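DNA ligase (PDB 3QWU) probably joins nucleic acid ends in an ATP-dependent reaction, as a nucleotidyltransferase-family ligase that binds adenosine and calcium. Local coordinates at the adenosine site. Numbering follows the deposited sequence.

The adenosine site. Residues 54, 57, 78-81, 85, 100, 132, 157, 185, 217, 219, 229. With ADN (adenosine), chain B.
This is the nucleotide pocket of the adenylation domain of an ATP-dependent ligase. Lys80 and Val81 open the family motif KxDG (KVDG here), and Lys80 is the lysine that takes up AMP in these enzymes. The ligand is adenosine, so no phosphate is present. It is almost wholly buried.

The adenine is held on both faces. On one face the Phe157 ring stacks on the six-membered ring of adenosine, centroids 3.7 Å apart and planes 11° from parallel. The crowded chi1 position, with CG between backbone N and carbonyl carbon, lays the ring along the base, and CB lies against adenosine C6 and N6. On the other face Val217 CG2 points at the six-membered ring of adenosine, 3.6 Å from its centroid, while Lys80 CG covers the five-membered ring. An alanine in place of Phe157 would lose the stacked ring and would probably leave the base less firmly held against Val217 and Lys80.

Polar contacts read the edge of the base. The exocyclic amine, adenosine N6, donates to the carbonyl O of Glu79 at 2.8 Å, from above the carbonyl plane. Val81 N gives a backbone hydrogen bond to adenosine N7 at 3.1 Å. Lys219, extended beyond CG, brings its NZ to adenosine N1 at 2.9 Å. The same NZ forms a salt bridge with Glu78 OE1, which probably positions the lysine and favours its charged form. An amine at C6 beside an acceptor at N1 sets adenine apart from guanine, which has an oxygen at C6 and a hydrogen on N1.

The ribose is held by its hydroxyls and ring oxygen. Adenosine O2' donates to the syn lone pair of Glu132 OE1 at 2.6 Å; a bend at chi2 (72°) turns that carboxylate to the sugar. Asn85 ND2 donates to adenosine O2' at 3.0 Å, nearly in its amide plane. Water 1 links O2' to Glu132 OE2. Lys80 bends at chi4 (-36°) and gives its NZ to adenosine O4' at 2.8 Å. Lys229 CE packs by C5'.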
loop_
_atom_site.group_PDB
_atom_site.type_symbol
_atom_site.label_atom_id
_atom_site.label_comp_id
_atom_site.label_asym_id
_atom_site.label_seq_id
_atom_site.Cartn_x
_atom_site.Cartn_y
_atom_site.Cartn_z
ATOM N N TYR A 54 -10.401 -20.416 -14.673
ATOM C CA TYR A 54 -9.083 -20.962 -14.318
ATOM C C TYR A 54 -8.926 -20.666 -12.866
ATOM O O TYR A 54 -9.173 -19.546 -12.463
ATOM C CB TYR A 54 -7.931 -20.337 -15.112
ATOM C CG TYR A 54 -6.692 -21.163 -15.016
ATOM C CD1 TYR A 54 -5.677 -20.832 -14.139
ATOM C CD2 TYR A 54 -6.532 -22.257 -15.796
ATOM C CE1 TYR A 54 -4.518 -21.599 -14.040
ATOM C CE2 TYR A 54 -5.368 -23.016 -15.733
ATOM C CZ TYR A 54 -4.386 -22.693 -14.831
ATOM O OH TYR A 54 -3.267 -23.443 -14.786
ATOM N N ILE A 57 -3.916 -20.083 -8.359
ATOM C CA ILE A 57 -2.725 -20.801 -7.876
ATOM C C ILE A 57 -2.101 -20.059 -6.680
ATOM O O ILE A 57 -1.792 -18.892 -6.761
ATOM C CB ILE A 57 -1.658 -20.925 -8.981
ATOM C CG1 ILE A 57 -2.313 -21.374 -10.286
ATOM C CG2 ILE A 57 -0.488 -21.805 -8.496
ATOM C CD1 ILE A 57 -1.338 -21.766 -11.411
ATOM N N GLU A 78 7.179 -26.273 -14.330
ATOM C CA GLU A 78 6.922 -25.590 -15.606
ATOM C C GLU A 78 7.267 -24.095 -15.518
ATOM O O GLU A 78 7.167 -23.521 -14.462
ATOM C CB GLU A 78 5.443 -25.697 -15.983
ATOM C CG GLU A 78 5.059 -27.068 -16.341
ATOM C CD GLU A 78 3.634 -27.161 -16.847
ATOM O OE1 GLU A 78 2.802 -26.263 -16.579
ATOM O OE2 GLU A 78 3.371 -28.146 -17.544
ATOM N N GLU A 79 7.638 -23.478 -16.641
ATOM C CA GLU A 79 7.909 -22.053 -16.664
ATOM C C GLU A 79 6.595 -21.287 -16.553
ATOM O O GLU A 79 5.611 -21.632 -17.196
ATOM C CB GLU A 79 8.624 -21.598 -17.933
ATOM C CG GLU A 79 8.829 -20.045 -17.928
ATOM C CD GLU A 79 9.438 -19.469 -19.219
ATOM O OE1 GLU A 79 9.650 -20.244 -20.160
ATOM O OE2 GLU A 79 9.704 -18.248 -19.286
ATOM N N LYS A 80 6.617 -20.262 -15.710
ATOM C CA LYS A 80 5.535 -19.340 -15.582
ATOM C C LYS A 80 5.833 -18.151 -16.539
ATOM O O LYS A 80 6.825 -17.408 -16.415
ATOM C CB LYS A 80 5.368 -18.877 -14.114
ATOM C CG LYS A 80 3.999 -18.236 -13.918
ATOM C CD LYS A 80 3.744 -17.569 -12.593
ATOM C CE LYS A 80 2.474 -16.591 -12.717
ATOM N NZ LYS A 80 2.312 -15.817 -14.094
ATOM N N VAL A 81 5.013 -18.036 -17.562
ATOM C CA VAL A 81 5.241 -17.057 -18.616
ATOM C C VAL A 81 4.385 -15.837 -18.265
ATOM O O VAL A 81 3.198 -15.944 -17.916
ATOM C CB VAL A 81 4.853 -17.618 -20.024
ATOM C CG1 VAL A 81 4.824 -16.485 -21.043
ATOM C CG2 VAL A 81 5.815 -18.686 -20.468
ATOM N N ASN A 85 -3.735 -14.788 -19.283
ATOM C CA ASN A 85 -4.349 -16.080 -19.298
ATOM C C ASN A 85 -5.445 -16.136 -20.348
ATOM O O ASN A 85 -6.256 -15.188 -20.504
ATOM C CB ASN A 85 -4.969 -16.283 -17.925
ATOM C CG ASN A 85 -5.629 -17.589 -17.784
ATOM O OD1 ASN A 85 -6.745 -17.798 -18.277
ATOM N ND2 ASN A 85 -4.997 -18.470 -17.037
ATOM N N ARG A 100 -9.288 -14.003 -18.395
ATOM C CA ARG A 100 -9.389 -14.620 -17.097
ATOM C C ARG A 100 -10.708 -14.261 -16.502
ATOM O O ARG A 100 -11.310 -15.092 -15.789
ATOM C CB ARG A 100 -8.260 -14.159 -16.178
ATOM C CG ARG A 100 -8.268 -14.841 -14.833
ATOM C CD ARG A 100 -7.659 -16.261 -14.756
ATOM N NE ARG A 100 -6.789 -16.270 -13.562
ATOM C CZ ARG A 100 -6.896 -17.040 -12.477
ATOM N NH1 ARG A 100 -7.805 -17.979 -12.383
ATOM N NH2 ARG A 100 -6.046 -16.881 -11.468
ATOM N N GLU A 132 -1.041 -19.112 -21.965
ATOM C CA GLU A 132 -0.607 -17.728 -21.769
ATOM C C GLU A 132 -0.340 -17.109 -23.127
ATOM O O GLU A 132 0.394 -17.692 -23.928
ATOM C CB GLU A 132 0.693 -17.701 -20.984
ATOM C CG GLU A 132 0.962 -16.376 -20.273
ATOM C CD GLU A 132 0.054 -16.133 -19.052
ATOM O OE1 GLU A 132 -0.773 -17.018 -18.782
ATOM O OE2 GLU A 132 0.174 -15.073 -18.390
ATOM N N PHE A 157 -0.272 -24.353 -21.262
ATOM C CA PHE A 157 0.181 -24.889 -19.984
ATOM C C PHE A 157 -0.855 -25.810 -19.327
ATOM O O PHE A 157 -0.560 -26.480 -18.308
ATOM C CB PHE A 157 0.558 -23.745 -19.017
ATOM C CG PHE A 157 -0.555 -22.778 -18.720
ATOM C CD1 PHE A 157 -1.617 -23.126 -17.934
ATOM C CD2 PHE A 157 -0.548 -21.502 -19.250
ATOM C CE1 PHE A 157 -2.659 -22.176 -17.711
ATOM C CE2 PHE A 157 -1.585 -20.608 -19.021
ATOM C CZ PHE A 157 -2.633 -20.952 -18.273
ATOM N N VAL A 185 4.578 -24.143 -22.612
ATOM C CA VAL A 185 5.500 -23.533 -21.640
ATOM C C VAL A 185 6.663 -24.500 -21.533
ATOM O O VAL A 185 6.476 -25.687 -21.797
ATOM C CB VAL A 185 4.789 -23.278 -20.273
ATOM C CG1 VAL A 185 3.701 -22.187 -20.426
ATOM C CG2 VAL A 185 4.148 -24.556 -19.715
ATOM N N VAL A 217 5.756 -22.658 -12.224
ATOM C CA VAL A 217 4.592 -23.285 -11.552
ATOM C C VAL A 217 4.868 -24.731 -11.234
ATOM O O VAL A 217 5.295 -25.473 -12.080
ATOM C CB VAL A 217 3.323 -23.246 -12.430
ATOM C CG1 VAL A 217 2.107 -23.765 -11.656
ATOM C CG2 VAL A 217 3.067 -21.852 -12.896
ATOM N N LYS A 219 3.475 -28.463 -10.216
ATOM C CA LYS A 219 2.225 -29.268 -10.453
ATOM C C LYS A 219 2.346 -30.713 -10.000
ATOM O O LYS A 219 3.041 -31.504 -10.617
ATOM C CB LYS A 219 1.815 -29.248 -11.918
ATOM C CG LYS A 219 1.780 -27.832 -12.459
ATOM C CD LYS A 219 1.086 -27.628 -13.798
ATOM C CE LYS A 219 1.146 -26.115 -14.189
ATOM N NZ LYS A 219 0.603 -25.807 -15.569
ATOM N N LYS A 229 2.997 -21.641 -7.181
ATOM C CA LYS A 229 3.890 -20.858 -8.032
ATOM C C LYS A 229 4.926 -20.096 -7.202
ATOM O O LYS A 229 4.682 -19.742 -6.027
ATOM C CB LYS A 229 3.099 -19.888 -8.903
ATOM C CG LYS A 229 2.272 -18.844 -8.137
ATOM C CD LYS A 229 1.642 -17.823 -9.152
ATOM C CE LYS A 229 0.232 -17.365 -8.759
ATOM N NZ LYS A 229 0.129 -16.385 -7.643
HETATM O "O5'" ADN B . -2.237 -17.559 -11.510
HETATM C "C5'" ADN B . -1.049 -17.883 -12.235
HETATM C "C4'" ADN B . -1.167 -17.369 -13.664
HETATM O "O4'" ADN B . 0.095 -17.499 -14.387
HETATM C "C3'" ADN B . -2.188 -18.181 -14.449
HETATM O "O3'" ADN B . -3.526 -17.696 -14.380
HETATM C "C2'" ADN B . -1.640 -18.181 -15.873
HETATM O "O2'" ADN B . -2.322 -17.234 -16.678
HETATM C "C1'" ADN B . -0.162 -17.810 -15.772
HETATM N N9 ADN B . 0.755 -18.888 -16.173
HETATM C C8 ADN B . 1.885 -18.682 -16.888
HETATM N N7 ADN B . 2.560 -19.833 -17.122
HETATM C C5 ADN B . 1.837 -20.798 -16.498
HETATM C C6 ADN B . 2.010 -22.242 -16.312
HETATM N N6 ADN B . 3.102 -22.826 -16.882
HETATM N N1 ADN B . 1.040 -22.934 -15.637
HETATM C C2 ADN B . -0.028 -22.287 -15.086
HETATM N N3 ADN B . -0.225 -20.942 -15.191
HETATM C C4 ADN B . 0.650 -20.181 -15.884
HETATM O O HOH W 1 -0.979 -14.417 -16.254
#